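Local coordinates for putative NAD-dependent epimerase/dehydratase (PDB 3E8X), which binds NADP and is probably an NAD(P)-dependent epimerase or dehydratase of the short-chain dehydrogenase/reductase type, its substrate and reaction being unknown, at residues A[126-137]-A[147-158]; A[163-171]-A[213-221]. All coordinates share one frame; numbering follows the deposited sequence.

Running from the N terminus, the chain first enters contact 1: strand 125-129 and the loop after it pass into helix 145-160, which folds back so that 147-158 lies against 126-137 across a nine-residue gap. The chain leaves that helix directly into strand 164-174, completing a beta-alpha-beta unit, and contact 2 closes much later, when 213-221 returns after 41 residues to pair with 163-171. The two closures are therefore in series, neither nested nor crossed. Strands 125-129 and 164-174 are neighbours in one sheet, and Asp155 and Arg169 join the contacts through their side chains. Both reach NADP.

Contact 1 (A[126-137]-A[147-158]); sequences FIMVSSVGTVDP and YLVAKRLADDEL. With NAP (NADP nicotinamide-adenine-dinucleotide phosphate), chain B.
Strand 126-129 and helix 147-158 run nearly antiparallel, 166° between their directions, with axes 9.9 Å apart at closest approach. At the cofactor end, Tyr147 OH meets the ribose hydroxyl O2D of NADP at the ring edge in a 2.5 Å hydrogen bond for which either hydroxyl could be the donor. Over one face of that ring lies CG of Lys151, whose chain bends at chi2 and chi3 and brings NZ to Val129 O, 2.9 Å away and in the carbonyl plane. Ser130 OG, anti to its own N (chi1 -174°), gives a 2.6 Å hydrogen bond to the syn side of Asp155 OD2. Arg152 NH1 donates to Thr134 O at 2.9 Å, within the guanidinium plane, and weakly to Val135 O, while its NE forms a salt bridge with Asp156. Farther along the helix, Leu158 wedges CD2 against Met128 CB and sets CD1 off-centre over the Phe126 ring. A tyrosine and a lysine one helical turn apart, beside a serine-bearing loop at the nicotinamide, match the Tyr-x-x-x-Lys signature of short-chain dehydrogenases, consistent with a redox-active site here.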
loop_
_atom_site.group_PDB
_atom_site.type_symbol
_atom_site.label_atom_id
_atom_site.label_comp_id
_atom_site.label_asym_id
_atom_site.label_seq_id
_atom_site.Cartn_x
_atom_site.Cartn_y
_atom_site.Cartn_z
ATOM N N PHE A 126 19.456 4.346 -3.771
ATOM C CA PHE A 126 18.440 4.170 -2.763
ATOM C C PHE A 126 18.578 2.786 -2.097
ATOM O O PHE A 126 18.511 1.737 -2.767
ATOM C CB PHE A 126 17.058 4.349 -3.387
ATOM C CG PHE A 126 15.948 4.590 -2.393
ATOM C CD1 PHE A 126 15.338 5.839 -2.312
ATOM C CD2 PHE A 126 15.479 3.565 -1.575
ATOM C CE1 PHE A 126 14.318 6.060 -1.412
ATOM C CE2 PHE A 126 14.458 3.792 -0.649
ATOM C CZ PHE A 126 13.875 5.044 -0.574
ATOM N N ILE A 127 18.767 2.790 -0.780
ATOM C CA ILE A 127 18.786 1.550 0.009
ATOM C C ILE A 127 17.535 1.486 0.915
ATOM O O ILE A 127 17.297 2.357 1.758
ATOM C CB ILE A 127 20.078 1.456 0.900
ATOM C CG1 ILE A 127 21.324 2.026 0.143
ATOM C CG2 ILE A 127 20.248 0.009 1.508
ATOM C CD1 ILE A 127 21.655 1.339 -1.120
HETATM N N MSE A 128 16.724 0.455 0.697
HETATM C CA MSE A 128 15.581 0.160 1.501
HETATM C C MSE A 128 15.930 -0.852 2.601
HETATM O O MSE A 128 16.504 -1.912 2.347
HETATM C CB MSE A 128 14.494 -0.415 0.620
HETATM C CG MSE A 128 13.345 -1.015 1.372
HETATM SE SE MSE A 128 12.357 0.469 2.160
HETATM C CE MSE A 128 11.443 1.209 0.656
ATOM N N VAL A 129 15.595 -0.500 3.840
ATOM C CA VAL A 129 15.623 -1.440 4.966
ATOM C C VAL A 129 14.217 -1.985 5.101
ATOM O O VAL A 129 13.321 -1.323 5.555
ATOM C CB VAL A 129 16.109 -0.783 6.276
ATOM C CG1 VAL A 129 16.202 -1.798 7.398
ATOM C CG2 VAL A 129 17.450 -0.086 6.028
ATOM N N SER A 130 14.070 -3.218 4.671
ATOM C CA SER A 130 12.829 -3.908 4.646
ATOM C C SER A 130 12.818 -4.986 5.742
ATOM O O SER A 130 13.230 -4.732 6.873
ATOM C CB SER A 130 12.639 -4.499 3.238
ATOM O OG SER A 130 11.387 -5.078 3.101
ATOM N N SER A 131 12.270 -6.156 5.430
ATOM C CA SER A 131 12.120 -7.257 6.396
ATOM C C SER A 131 11.923 -8.584 5.651
ATOM O O SER A 131 11.354 -8.607 4.562
ATOM C CB SER A 131 10.913 -6.990 7.318
ATOM O OG SER A 131 10.691 -7.983 8.328
ATOM N N VAL A 132 12.400 -9.690 6.239
ATOM C CA VAL A 132 11.875 -11.024 5.870
ATOM C C VAL A 132 10.376 -11.078 6.232
ATOM O O VAL A 132 9.866 -10.291 7.069
ATOM C CB VAL A 132 12.627 -12.207 6.600
ATOM C CG1 VAL A 132 14.119 -12.157 6.311
ATOM C CG2 VAL A 132 12.337 -12.166 8.118
ATOM N N GLY A 133 9.666 -12.002 5.608
ATOM C CA GLY A 133 8.225 -12.067 5.764
ATOM C C GLY A 133 7.475 -11.426 4.599
ATOM O O GLY A 133 6.251 -11.504 4.515
ATOM N N THR A 134 8.207 -10.766 3.702
ATOM C CA THR A 134 7.606 -9.914 2.691
ATOM C C THR A 134 7.368 -10.651 1.382
ATOM O O THR A 134 6.534 -10.256 0.609
ATOM C CB THR A 134 8.450 -8.662 2.448
ATOM O OG1 THR A 134 9.818 -9.068 2.315
ATOM C CG2 THR A 134 8.287 -7.695 3.602
ATOM N N VAL A 135 8.084 -11.739 1.148
ATOM C CA VAL A 135 7.841 -12.555 -0.065
ATOM C C VAL A 135 6.438 -13.159 -0.042
ATOM O O VAL A 135 5.766 -13.270 -1.078
ATOM C CB VAL A 135 8.944 -13.649 -0.240
ATOM C CG1 VAL A 135 8.547 -14.648 -1.286
ATOM C CG2 VAL A 135 10.281 -12.980 -0.614
ATOM N N ASP A 136 5.957 -13.527 1.142
ATOM C CA ASP A 136 4.637 -14.160 1.254
ATOM C C ASP A 136 3.923 -13.714 2.524
ATOM O O ASP A 136 3.768 -14.479 3.442
ATOM C CB ASP A 136 4.825 -15.673 1.182
ATOM C CG ASP A 136 3.535 -16.425 0.897
ATOM O OD1 ASP A 136 2.404 -15.847 0.965
ATOM O OD2 ASP A 136 3.641 -17.645 0.598
ATOM N N PRO A 137 3.494 -12.441 2.593
ATOM C CA PRO A 137 2.894 -11.932 3.844
ATOM C C PRO A 137 1.700 -12.729 4.379
ATOM O O PRO A 137 1.531 -12.794 5.578
ATOM C CB PRO A 137 2.438 -10.516 3.487
ATOM C CG PRO A 137 3.236 -10.137 2.290
ATOM C CD PRO A 137 3.547 -11.407 1.555
ATOM N N TYR A 147 2.009 -5.293 8.885
ATOM C CA TYR A 147 3.347 -4.756 8.779
ATOM C C TYR A 147 4.079 -5.333 7.555
ATOM O O TYR A 147 4.652 -4.581 6.739
ATOM C CB TYR A 147 4.133 -5.008 10.086
ATOM C CG TYR A 147 5.602 -4.754 9.950
ATOM C CD1 TYR A 147 6.120 -3.443 9.982
ATOM C CD2 TYR A 147 6.485 -5.816 9.733
ATOM C CE1 TYR A 147 7.487 -3.214 9.832
ATOM C CE2 TYR A 147 7.843 -5.604 9.584
ATOM C CZ TYR A 147 8.353 -4.308 9.641
ATOM O OH TYR A 147 9.724 -4.120 9.504
ATOM N N LEU A 148 4.028 -6.647 7.412
ATOM C CA LEU A 148 4.629 -7.350 6.281
ATOM C C LEU A 148 4.114 -6.928 4.908
ATOM O O LEU A 148 4.883 -6.832 3.918
ATOM C CB LEU A 148 4.478 -8.883 6.465
ATOM C CG LEU A 148 5.113 -9.554 7.702
ATOM C CD1 LEU A 148 4.815 -11.068 7.767
ATOM C CD2 LEU A 148 6.612 -9.258 7.794
ATOM N N VAL A 149 2.813 -6.701 4.814
ATOM C CA VAL A 149 2.195 -6.107 3.596
ATOM C C VAL A 149 2.706 -4.681 3.382
ATOM O O VAL A 149 3.071 -4.315 2.267
ATOM C CB VAL A 149 0.650 -6.122 3.699
ATOM C CG1 VAL A 149 -0.013 -5.177 2.660
ATOM C CG2 VAL A 149 0.118 -7.567 3.617
ATOM N N ALA A 150 2.751 -3.859 4.436
ATOM C CA ALA A 150 3.242 -2.491 4.259
ATOM C C ALA A 150 4.664 -2.477 3.670
ATOM O O ALA A 150 4.926 -1.821 2.690
ATOM C CB ALA A 150 3.130 -1.700 5.540
ATOM N N LYS A 151 5.556 -3.302 4.230
ATOM C CA LYS A 151 6.959 -3.420 3.794
ATOM C C LYS A 151 7.089 -3.946 2.369
ATOM O O LYS A 151 7.803 -3.378 1.563
ATOM C CB LYS A 151 7.742 -4.308 4.757
ATOM C CG LYS A 151 7.732 -3.793 6.197
ATOM C CD LYS A 151 8.320 -2.398 6.342
ATOM C CE LYS A 151 9.847 -2.380 6.226
ATOM N NZ LYS A 151 10.448 -0.992 6.097
ATOM N N ARG A 152 6.330 -4.992 2.082
ATOM C CA ARG A 152 6.240 -5.571 0.764
ATOM C C ARG A 152 5.835 -4.570 -0.306
ATOM O O ARG A 152 6.453 -4.527 -1.389
ATOM C CB ARG A 152 5.277 -6.756 0.769
ATOM C CG ARG A 152 4.819 -7.272 -0.612
ATOM C CD ARG A 152 5.926 -7.780 -1.533
ATOM N NE ARG A 152 5.335 -8.399 -2.723
ATOM C CZ ARG A 152 4.847 -9.634 -2.786
ATOM N NH1 ARG A 152 4.954 -10.466 -1.768
ATOM N NH2 ARG A 152 4.277 -10.061 -3.902
ATOM N N LEU A 153 4.790 -3.789 -0.028
ATOM C CA LEU A 153 4.250 -2.883 -1.038
ATOM C C LEU A 153 5.185 -1.710 -1.241
ATOM O O LEU A 153 5.287 -1.182 -2.350
ATOM C CB LEU A 153 2.836 -2.441 -0.695
ATOM C CG LEU A 153 1.785 -3.542 -0.782
ATOM C CD1 LEU A 153 0.436 -3.006 -0.242
ATOM C CD2 LEU A 153 1.663 -4.126 -2.249
ATOM N N ALA A 154 5.898 -1.320 -0.193
ATOM C CA ALA A 154 6.940 -0.288 -0.330
ATOM C C ALA A 154 8.093 -0.809 -1.171
ATOM O O ALA A 154 8.606 -0.108 -2.032
ATOM C CB ALA A 154 7.418 0.219 1.064
ATOM N N ASP A 155 8.487 -2.064 -0.949
ATOM C CA ASP A 155 9.510 -2.709 -1.755
ATOM C C ASP A 155 9.121 -2.751 -3.216
ATOM O O ASP A 155 9.953 -2.510 -4.092
ATOM C CB ASP A 155 9.791 -4.154 -1.253
ATOM C CG ASP A 155 10.556 -4.194 0.059
ATOM O OD1 ASP A 155 11.033 -3.119 0.506
ATOM O OD2 ASP A 155 10.685 -5.308 0.639
ATOM N N ASP A 156 7.860 -3.056 -3.489
ATOM C CA ASP A 156 7.384 -3.114 -4.882
ATOM C C ASP A 156 7.378 -1.756 -5.589
ATOM O O ASP A 156 7.698 -1.669 -6.755
ATOM C CB ASP A 156 6.000 -3.762 -4.953
ATOM C CG ASP A 156 6.041 -5.262 -4.678
ATOM O OD1 ASP A 156 7.145 -5.883 -4.632
ATOM O OD2 ASP A 156 4.958 -5.819 -4.454
ATOM N N GLU A 157 7.035 -0.709 -4.864
ATOM C CA GLU A 157 7.142 0.645 -5.379
ATOM C C GLU A 157 8.598 0.986 -5.802
ATOM O O GLU A 157 8.848 1.544 -6.863
ATOM C CB GLU A 157 6.624 1.638 -4.327
ATOM C CG GLU A 157 6.577 3.075 -4.819
ATOM C CD GLU A 157 5.306 3.426 -5.608
ATOM O OE1 GLU A 157 4.341 2.611 -5.745
ATOM O OE2 GLU A 157 5.256 4.598 -6.027
ATOM N N LEU A 158 9.559 0.637 -4.958
ATOM C CA LEU A 158 10.987 0.804 -5.263
ATOM C C LEU A 158 11.417 -0.003 -6.476
ATOM O O LEU A 158 12.124 0.513 -7.350
ATOM C CB LEU A 158 11.849 0.426 -4.045
ATOM C CG LEU A 158 13.351 0.772 -4.087
ATOM C CD1 LEU A 158 13.578 2.219 -4.517
ATOM C CD2 LEU A 158 14.049 0.423 -2.695
HETATM P PA NAP B . 13.283 2.024 15.256
HETATM O O1A NAP B . 11.789 2.008 15.595
HETATM O O2A NAP B . 14.306 2.033 16.371
HETATM O O5B NAP B . 13.493 3.245 14.214
HETATM C C5B NAP B . 12.411 3.952 13.581
HETATM C C4B NAP B . 12.676 5.449 13.432
HETATM O O4B NAP B . 11.644 5.972 12.576
HETATM C C3B NAP B . 12.623 6.274 14.743
HETATM O O3B NAP B . 13.832 7.000 15.030
HETATM C C2B NAP B . 11.505 7.279 14.519
HETATM O O2B NAP B . 11.707 8.605 15.067
HETATM C C1B NAP B . 11.446 7.321 12.983
HETATM N N9A NAP B . 10.164 7.930 12.546
HETATM C C8A NAP B . 8.932 7.584 12.952
HETATM N N7A NAP B . 8.037 8.403 12.366
HETATM C C5A NAP B . 8.726 9.261 11.586
HETATM C C6A NAP B . 8.363 10.320 10.748
HETATM N N6A NAP B . 7.063 10.649 10.596
HETATM N N1A NAP B . 9.307 11.041 10.100
HETATM C C2A NAP B . 10.594 10.727 10.252
HETATM N N3A NAP B . 10.985 9.714 11.052
HETATM C C4A NAP B . 10.069 8.965 11.723
HETATM O O3 NAP B . 13.568 0.704 14.330
HETATM P PN NAP B . 14.957 -0.142 14.171
HETATM O O1N NAP B . 14.946 -1.187 15.252
HETATM O O2N NAP B . 16.046 0.878 13.920
HETATM O O5D NAP B . 14.726 -1.054 12.871
HETATM C C5D NAP B . 14.838 -0.508 11.562
HETATM C C4D NAP B . 13.734 -1.117 10.716
HETATM O O4D NAP B . 13.887 -2.532 10.593
HETATM C C3D NAP B . 12.365 -0.897 11.341
HETATM O O3D NAP B . 11.878 0.397 10.952
HETATM C C2D NAP B . 11.553 -2.117 10.895
HETATM O O2D NAP B . 10.624 -1.821 9.875
HETATM C C1D NAP B . 12.597 -3.119 10.346
HETATM N N1N NAP B . 12.535 -4.507 10.900
HETATM C C2N NAP B . 12.359 -4.759 12.220
HETATM C C3N NAP B . 12.325 -6.089 12.693
HETATM C C7N NAP B . 12.170 -6.426 14.160
HETATM O O7N NAP B . 12.485 -7.567 14.545
HETATM N N7N NAP B . 11.757 -5.465 15.003
HETATM C C4N NAP B . 12.474 -7.141 11.787
HETATM C C5N NAP B . 12.658 -6.855 10.446
HETATM C C6N NAP B . 12.687 -5.531 10.038
HETATM P P2B NAP B . 11.718 8.978 16.661
HETATM O O1X NAP B . 13.135 8.777 17.126
HETATM O O2X NAP B . 11.307 10.447 16.692
HETATM O O3X NAP B . 10.757 7.978 17.269
#

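Contact 2 (A[163-171]-A[213-221]). With NAP (NADP nicotinamide-adenine-dinucleotide phosphate), chain B.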
loop_
_atom_site.group_PDB
_atom_site.type_symbol
_atom_site.label_atom_id
_atom_site.label_comp_id
_atom_site.label_asym_id
_atom_site.label_seq_id
_atom_site.Cartn_x
_atom_site.Cartn_y
_atom_site.Cartn_z
ATOM N N LEU A 163 15.154 3.945 -9.819
ATOM C CA LEU A 163 16.294 4.155 -8.936
ATOM C C LEU A 163 17.303 2.995 -8.945
ATOM O O LEU A 163 16.975 1.860 -9.255
ATOM C CB LEU A 163 15.801 4.429 -7.512
ATOM C CG LEU A 163 14.903 5.645 -7.285
ATOM C CD1 LEU A 163 14.443 5.667 -5.789
ATOM C CD2 LEU A 163 15.571 6.968 -7.683
ATOM N N ASP A 164 18.548 3.306 -8.598
ATOM C CA ASP A 164 19.587 2.296 -8.464
ATOM C C ASP A 164 19.473 1.750 -7.046
ATOM O O ASP A 164 20.169 2.196 -6.137
ATOM C CB ASP A 164 20.956 2.914 -8.681
ATOM C CG ASP A 164 21.258 3.213 -10.124
ATOM O OD1 ASP A 164 20.572 2.693 -11.039
ATOM O OD2 ASP A 164 22.216 3.985 -10.329
ATOM N N TYR A 165 18.592 0.785 -6.875
ATOM C CA TYR A 165 18.154 0.397 -5.546
ATOM C C TYR A 165 18.891 -0.828 -5.056
ATOM O O TYR A 165 19.411 -1.603 -5.836
ATOM C CB TYR A 165 16.622 0.166 -5.480
ATOM C CG TYR A 165 16.101 -1.037 -6.254
ATOM C CD1 TYR A 165 16.113 -2.308 -5.691
ATOM C CD2 TYR A 165 15.579 -0.902 -7.552
ATOM C CE1 TYR A 165 15.644 -3.423 -6.392
ATOM C CE2 TYR A 165 15.116 -2.040 -8.270
ATOM C CZ TYR A 165 15.135 -3.275 -7.667
ATOM O OH TYR A 165 14.694 -4.389 -8.351
ATOM N N THR A 166 18.893 -0.995 -3.737
ATOM C CA THR A 166 19.174 -2.299 -3.095
ATOM C C THR A 166 18.187 -2.383 -1.941
ATOM O O THR A 166 18.030 -1.414 -1.182
ATOM C CB THR A 166 20.625 -2.392 -2.534
ATOM O OG1 THR A 166 21.566 -2.136 -3.578
ATOM C CG2 THR A 166 20.863 -3.794 -1.945
ATOM N N ILE A 167 17.533 -3.534 -1.845
ATOM C CA ILE A 167 16.595 -3.888 -0.762
ATOM C C ILE A 167 17.203 -4.999 0.128
ATOM O O ILE A 167 17.527 -6.127 -0.324
ATOM C CB ILE A 167 15.188 -4.371 -1.262
ATOM C CG1 ILE A 167 14.489 -3.306 -2.157
ATOM C CG2 ILE A 167 14.279 -4.724 -0.093
ATOM C CD1 ILE A 167 13.395 -3.875 -3.105
ATOM N N VAL A 168 17.393 -4.595 1.384
ATOM C CA VAL A 168 17.945 -5.431 2.472
ATOM C C VAL A 168 16.782 -5.852 3.353
ATOM O O VAL A 168 16.129 -5.017 3.952
ATOM C CB VAL A 168 18.998 -4.634 3.287
ATOM C CG1 VAL A 168 19.763 -5.548 4.279
ATOM C CG2 VAL A 168 19.963 -3.937 2.307
ATOM N N ARG A 169 16.552 -7.163 3.425
ATOM C CA ARG A 169 15.490 -7.737 4.248
ATOM C C ARG A 169 16.084 -8.474 5.449
ATOM O O ARG A 169 16.324 -9.682 5.375
ATOM C CB ARG A 169 14.627 -8.685 3.384
ATOM C CG ARG A 169 13.824 -7.929 2.348
ATOM C CD ARG A 169 13.177 -8.807 1.303
ATOM N NE ARG A 169 12.173 -8.029 0.589
ATOM C CZ ARG A 169 11.403 -8.490 -0.386
ATOM N NH1 ARG A 169 11.508 -9.731 -0.819
ATOM N NH2 ARG A 169 10.478 -7.701 -0.898
ATOM N N PRO A 170 16.341 -7.759 6.568
ATOM C CA PRO A 170 16.818 -8.487 7.734
ATOM C C PRO A 170 15.782 -9.440 8.301
ATOM O O PRO A 170 14.571 -9.187 8.193
ATOM C CB PRO A 170 17.146 -7.401 8.765
ATOM C CG PRO A 170 16.838 -6.112 8.147
ATOM C CD PRO A 170 16.205 -6.322 6.820
ATOM N N GLY A 171 16.273 -10.524 8.898
ATOM C CA GLY A 171 15.520 -11.352 9.843
ATOM C C GLY A 171 15.108 -10.591 11.098
ATOM O O GLY A 171 15.343 -9.375 11.211
ATOM N N THR A 213 25.729 -4.076 -6.499
ATOM C CA THR A 213 24.604 -4.463 -5.623
ATOM C C THR A 213 23.301 -3.821 -6.098
ATOM O O THR A 213 22.218 -4.130 -5.565
ATOM C CB THR A 213 24.856 -4.184 -4.126
ATOM O OG1 THR A 213 24.890 -2.772 -3.885
ATOM C CG2 THR A 213 26.170 -4.904 -3.609
ATOM N N ILE A 214 23.399 -2.966 -7.123
ATOM C CA ILE A 214 22.220 -2.306 -7.713
ATOM C C ILE A 214 21.248 -3.329 -8.306
ATOM O O ILE A 214 21.681 -4.270 -9.002
ATOM C CB ILE A 214 22.606 -1.241 -8.756
ATOM C CG1 ILE A 214 23.305 -0.057 -8.070
ATOM C CG2 ILE A 214 21.376 -0.801 -9.600
ATOM C CD1 ILE A 214 24.101 0.858 -9.071
ATOM N N GLY A 215 19.946 -3.153 -7.992
ATOM C CA GLY A 215 18.885 -4.076 -8.415
ATOM C C GLY A 215 18.732 -5.346 -7.611
ATOM O O GLY A 215 17.919 -6.214 -7.940
ATOM N N LYS A 216 19.485 -5.449 -6.530
ATOM C CA LYS A 216 19.495 -6.629 -5.654
ATOM C C LYS A 216 18.528 -6.524 -4.502
ATOM O O LYS A 216 18.481 -5.515 -3.811
ATOM C CB LYS A 216 20.889 -6.845 -5.053
ATOM C CG LYS A 216 21.966 -7.048 -6.076
ATOM C CD LYS A 216 21.971 -8.398 -6.679
ATOM C CE LYS A 216 23.067 -8.435 -7.768
ATOM N NZ LYS A 216 23.532 -9.833 -7.944
ATOM N N THR A 217 17.736 -7.582 -4.316
ATOM C CA THR A 217 16.913 -7.760 -3.131
ATOM C C THR A 217 17.410 -9.028 -2.440
ATOM O O THR A 217 17.468 -10.092 -3.076
ATOM C CB THR A 217 15.380 -7.896 -3.471
ATOM O OG1 THR A 217 14.946 -6.734 -4.171
ATOM C CG2 THR A 217 14.490 -8.185 -2.191
ATOM N N PHE A 218 17.729 -8.936 -1.150
ATOM C CA PHE A 218 18.185 -10.128 -0.416
ATOM C C PHE A 218 17.775 -10.093 1.032
ATOM O O PHE A 218 17.651 -9.024 1.650
ATOM C CB PHE A 218 19.747 -10.342 -0.573
ATOM C CG PHE A 218 20.570 -9.272 0.086
ATOM C CD1 PHE A 218 21.030 -9.435 1.379
ATOM C CD2 PHE A 218 20.788 -8.060 -0.554
ATOM C CE1 PHE A 218 21.755 -8.413 2.014
ATOM C CE2 PHE A 218 21.485 -7.042 0.070
ATOM C CZ PHE A 218 21.980 -7.223 1.342
ATOM N N GLU A 219 17.654 -11.293 1.588
ATOM C CA GLU A 219 17.435 -11.491 3.031
ATOM C C GLU A 219 18.784 -11.726 3.750
ATOM O O GLU A 219 19.714 -12.264 3.166
ATOM C CB GLU A 219 16.444 -12.635 3.267
ATOM C CG GLU A 219 15.074 -12.357 2.621
ATOM C CD GLU A 219 14.115 -13.556 2.629
ATOM O OE1 GLU A 219 14.399 -14.570 3.331
ATOM O OE2 GLU A 219 13.087 -13.467 1.911
ATOM N N VAL A 220 18.887 -11.253 4.993
ATOM C CA VAL A 220 20.150 -11.309 5.741
ATOM C C VAL A 220 19.928 -11.703 7.199
ATOM O O VAL A 220 19.074 -11.118 7.880
ATOM C CB VAL A 220 21.013 -10.004 5.549
ATOM C CG1 VAL A 220 20.319 -8.721 6.060
ATOM C CG2 VAL A 220 22.448 -10.234 6.109
ATOM N N LEU A 221 20.658 -12.759 7.631
ATOM C CA LEU A 221 20.687 -13.250 9.004
ATOM C C LEU A 221 22.114 -13.189 9.537
ATOM O O LEU A 221 23.062 -13.018 8.765
ATOM C CB LEU A 221 20.158 -14.701 9.062
ATOM C CG LEU A 221 18.733 -14.935 8.483
ATOM C CD1 LEU A 221 18.336 -16.408 8.475
ATOM C CD2 LEU A 221 17.687 -14.071 9.207
HETATM P PA NAP B . 13.283 2.024 15.256
HETATM O O1A NAP B . 11.789 2.008 15.595
HETATM O O2A NAP B . 14.306 2.033 16.371
HETATM O O5B NAP B . 13.493 3.245 14.214
HETATM C C5B NAP B . 12.411 3.952 13.581
HETATM C C4B NAP B . 12.676 5.449 13.432
HETATM O O4B NAP B . 11.644 5.972 12.576
HETATM C C3B NAP B . 12.623 6.274 14.743
HETATM O O3B NAP B . 13.832 7.000 15.030
HETATM C C2B NAP B . 11.505 7.279 14.519
HETATM O O2B NAP B . 11.707 8.605 15.067
HETATM C C1B NAP B . 11.446 7.321 12.983
HETATM N N9A NAP B . 10.164 7.930 12.546
HETATM C C8A NAP B . 8.932 7.584 12.952
HETATM N N7A NAP B . 8.037 8.403 12.366
HETATM C C5A NAP B . 8.726 9.261 11.586
HETATM C C6A NAP B . 8.363 10.320 10.748
HETATM N N6A NAP B . 7.063 10.649 10.596
HETATM N N1A NAP B . 9.307 11.041 10.100
HETATM C C2A NAP B . 10.594 10.727 10.252
HETATM N N3A NAP B . 10.985 9.714 11.052
HETATM C C4A NAP B . 10.069 8.965 11.723
HETATM O O3 NAP B . 13.568 0.704 14.330
HETATM P PN NAP B . 14.957 -0.142 14.171
HETATM O O1N NAP B . 14.946 -1.187 15.252
HETATM O O2N NAP B . 16.046 0.878 13.920
HETATM O O5D NAP B . 14.726 -1.054 12.871
HETATM C C5D NAP B . 14.838 -0.508 11.562
HETATM C C4D NAP B . 13.734 -1.117 10.716
HETATM O O4D NAP B . 13.887 -2.532 10.593
HETATM C C3D NAP B . 12.365 -0.897 11.341
HETATM O O3D NAP B . 11.878 0.397 10.952
HETATM C C2D NAP B . 11.553 -2.117 10.895
HETATM O O2D NAP B . 10.624 -1.821 9.875
HETATM C C1D NAP B . 12.597 -3.119 10.346
HETATM N N1N NAP B . 12.535 -4.507 10.900
HETATM C C2N NAP B . 12.359 -4.759 12.220
HETATM C C3N NAP B . 12.325 -6.089 12.693
HETATM C C7N NAP B . 12.170 -6.426 14.160
HETATM O O7N NAP B . 12.485 -7.567 14.545
HETATM N N7N NAP B . 11.757 -5.465 15.003
HETATM C C4N NAP B . 12.474 -7.141 11.787
HETATM C C5N NAP B . 12.658 -6.855 10.446
HETATM C C6N NAP B . 12.687 -5.531 10.038
HETATM P P2B NAP B . 11.718 8.978 16.661
HETATM O O1X NAP B . 13.135 8.777 17.126
HETATM O O2X NAP B . 11.307 10.447 16.692
HETATM O O3X NAP B . 10.757 7.978 17.269
HETATM O O HOH W 1 15.360 -6.885 -6.889
HETATM O O HOH W 2 13.487 -11.790 -0.196
#
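Arg169 and Thr217 meet beside a parallel strand pair of the Rossmann-type sheet, whose short axes come within 4.5 Å at 31°. Main-chain bonds alternate across it, from Ile167 N to Lys216 O up to Gly171 N to Val220 O. Arg169 CB lies 3.5 Å from Phe218 O and 3.8 Å from Glu219 CG; Arg169 CG is 4.0 Å from Phe218 O. The chain then runs extended (chi2 169°, chi3 165°), carrying CD past Thr217 CG2; this methyl sits over one face of the guanidinium, toward the rim, 3.6 Å from both Arg169 NE and CZ, and NE also packs close to Thr134 OG1. At the tip, NH1 reaches Glu219 OE2 through a water in the guanidinium plane, and NH2 forms a salt bridge with Asp155. Glu219 is also held by His187 and Phe188.

At the entry to the pair, the type II turn 213-216 brings Gly215 CA over the Tyr165 ring, 4.0 Å from its centroid. Thr213 O accepts from Thr166 OG1 and Lys216 N on opposite faces of its plane; Thr166 OG1 is also hydrogen-bonded to Arg125. At the far end, Gly171 O lies 3.7 Å from nicotinamide C4N of NADP, with Pro170 O nearby. Helix 197-207 partly covers the face of Val168, Phe218 and Val220; helix 145-160 meets Ile167 and Thr217, and strand 125-129 continues the sheet beyond 164-170.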